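Local coordinates for protein acid phosphatase (Bacillus anthracis, PDB 2I33) that probably hydrolyses phosphate monoesters at acid pH, as a magnesium-dependent class C acid phosphatase of the HAD superfamily, at residues D92-N96 with K97-E101. Residues are numbered along the deposited sequence; the frame is centred on the assembly and turned at random.
Sequences DDWIN and KAEAE
The indole of W94, near the end of helix 91-97, reaches forward along the chain to pack against E99 and A100. Its CG lies anti to the backbone N (chi1 167°), which carries the six-membered ring forward to the side chains of E99 and A100. There CZ2 touches A100 CB at 3.9 Å, while the CG methylene of E99 comes within 3.7 Å of W94 CZ3. The E99 chain crosses the indole at about a right angle, its carboxylate plane turned 85° from the ring.

Among the polar contacts, K97 NZ forms a salt bridge to E99 OE1 at 2.8 Å, approaching from above the carboxylate plane, and also gives a weak hydrogen bond to D250 O of the second subunit. The bridge is local, joining two side chains on either side of A98.

In the backbone, K97 N donates to D93 O at 3.2 Å and, weakly, to W94 O; A98 N gives another weak bond, to I95 O. A98 is the first residue to leave helical phi/psi, entering the left-handed region (phi 57°), as is common at the C-terminal end of a helix. A water then bridges the break, donating to W94 O at 2.7 Å and accepting from E99 N at 2.9 Å, while it sits over the centre of the W94 ring on one face.

Beyond the loop, E101 pairs its backbone with D72 in the two-stranded antiparallel sheet of 71-72 and 101-102. W94 NE1 hydrogen-bonds to N73 OD1, just after that first strand, and F249 of the second subunit meets the indole. On the I95 and A98 side, helix 131-141 packs against the turn through A133 and K136.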
loop_
_atom_site.group_PDB
_atom_site.type_symbol
_atom_site.label_atom_id
_atom_site.label_comp_id
_atom_site.label_asym_id
_atom_site.label_seq_id
_atom_site.Cartn_x
_atom_site.Cartn_y
_atom_site.Cartn_z
ATOM N N ASP A 92 -17.165 -13.083 -13.656
ATOM C CA ASP A 92 -16.876 -14.371 -14.288
ATOM C C ASP A 92 -16.451 -14.194 -15.736
ATOM O O ASP A 92 -15.552 -14.918 -16.211
ATOM C CB ASP A 92 -18.076 -15.292 -14.207
ATOM C CG ASP A 92 -18.310 -15.801 -12.789
ATOM O OD1 ASP A 92 -17.465 -15.472 -11.913
ATOM O OD2 ASP A 92 -19.329 -16.524 -12.604
ATOM N N ASP A 93 -17.084 -13.252 -16.433
ATOM C CA ASP A 93 -16.687 -12.922 -17.811
ATOM C C ASP A 93 -15.204 -12.527 -17.842
ATOM O O ASP A 93 -14.426 -13.013 -18.667
ATOM C CB ASP A 93 -17.539 -11.784 -18.385
ATOM C CG ASP A 93 -18.965 -12.209 -18.755
ATOM O OD1 ASP A 93 -19.328 -13.406 -18.658
ATOM O OD2 ASP A 93 -19.713 -11.321 -19.224
ATOM N N TRP A 94 -14.835 -11.655 -16.923
ATOM C CA TRP A 94 -13.447 -11.228 -16.771
ATOM C C TRP A 94 -12.515 -12.411 -16.490
ATOM O O TRP A 94 -11.481 -12.590 -17.161
ATOM C CB TRP A 94 -13.370 -10.219 -15.638
ATOM C CG TRP A 94 -11.985 -9.936 -15.189
ATOM C CD1 TRP A 94 -11.438 -10.264 -13.999
ATOM C CD2 TRP A 94 -10.940 -9.330 -15.956
ATOM N NE1 TRP A 94 -10.113 -9.869 -13.942
ATOM C CE2 TRP A 94 -9.772 -9.325 -15.147
ATOM C CE3 TRP A 94 -10.855 -8.824 -17.244
ATOM C CZ2 TRP A 94 -8.565 -8.771 -15.586
ATOM C CZ3 TRP A 94 -9.653 -8.298 -17.670
ATOM C CH2 TRP A 94 -8.530 -8.285 -16.855
ATOM N N ILE A 95 -12.853 -13.218 -15.503
ATOM C CA ILE A 95 -12.011 -14.390 -15.190
ATOM C C ILE A 95 -11.835 -15.293 -16.408
ATOM O O ILE A 95 -10.717 -15.765 -16.683
ATOM C CB ILE A 95 -12.617 -15.170 -14.031
ATOM C CG1 ILE A 95 -12.530 -14.331 -12.751
ATOM C CG2 ILE A 95 -11.923 -16.542 -13.885
ATOM C CD1 ILE A 95 -11.163 -14.109 -12.181
ATOM N N ASN A 96 -12.910 -15.532 -17.139
ATOM C CA ASN A 96 -12.838 -16.388 -18.302
ATOM C C ASN A 96 -11.934 -15.874 -19.409
ATOM O O ASN A 96 -11.397 -16.667 -20.189
ATOM C CB ASN A 96 -14.233 -16.604 -18.841
ATOM C CG ASN A 96 -14.999 -17.566 -18.005
ATOM O OD1 ASN A 96 -14.405 -18.419 -17.363
ATOM N ND2 ASN A 96 -16.326 -17.482 -18.045
ATOM N N LYS A 97 -11.793 -14.562 -19.511
ATOM C CA LYS A 97 -10.907 -13.982 -20.516
ATOM C C LYS A 97 -9.461 -14.343 -20.202
ATOM O O LYS A 97 -8.623 -14.412 -21.116
ATOM C CB LYS A 97 -11.058 -12.469 -20.567
ATOM C CG LYS A 97 -12.411 -12.014 -21.099
ATOM C CD LYS A 97 -12.322 -10.587 -21.600
ATOM C CE LYS A 97 -11.763 -10.558 -23.024
ATOM N NZ LYS A 97 -10.902 -9.365 -23.164
ATOM N N ALA A 98 -9.162 -14.543 -18.918
ATOM C CA ALA A 98 -7.857 -15.103 -18.493
ATOM C C ALA A 98 -6.713 -14.239 -19.015
ATOM O O ALA A 98 -5.694 -14.722 -19.519
ATOM C CB ALA A 98 -7.750 -16.529 -18.990
ATOM N N GLU A 99 -6.896 -12.944 -18.861
ATOM C CA GLU A 99 -5.963 -11.964 -19.385
ATOM C C GLU A 99 -5.451 -10.977 -18.349
ATOM O O GLU A 99 -4.874 -9.962 -18.731
ATOM C CB GLU A 99 -6.608 -11.216 -20.553
ATOM C CG GLU A 99 -7.774 -10.346 -20.150
ATOM C CD GLU A 99 -8.393 -9.597 -21.315
ATOM O OE1 GLU A 99 -8.356 -10.126 -22.449
ATOM O OE2 GLU A 99 -8.891 -8.460 -21.105
ATOM N N ALA A 100 -5.625 -11.254 -17.051
ATOM C CA ALA A 100 -5.068 -10.383 -16.019
ATOM C C ALA A 100 -3.545 -10.416 -16.176
ATOM O O ALA A 100 -2.952 -11.471 -16.430
ATOM C CB ALA A 100 -5.420 -10.856 -14.635
ATOM N N GLU A 101 -2.938 -9.255 -16.050
ATOM C CA GLU A 101 -1.494 -9.156 -16.027
ATOM C C GLU A 101 -0.916 -9.526 -14.667
ATOM O O GLU A 101 -1.539 -9.322 -13.629
ATOM C CB GLU A 101 -1.094 -7.716 -16.313
ATOM C CG GLU A 101 -1.441 -7.239 -17.676
ATOM C CD GLU A 101 -0.837 -5.869 -17.925
ATOM O OE1 GLU A 101 -1.250 -4.911 -17.232
ATOM O OE2 GLU A 101 0.069 -5.771 -18.786
HETATM O O HOH W 1 -8.909 -11.834 -17.013
#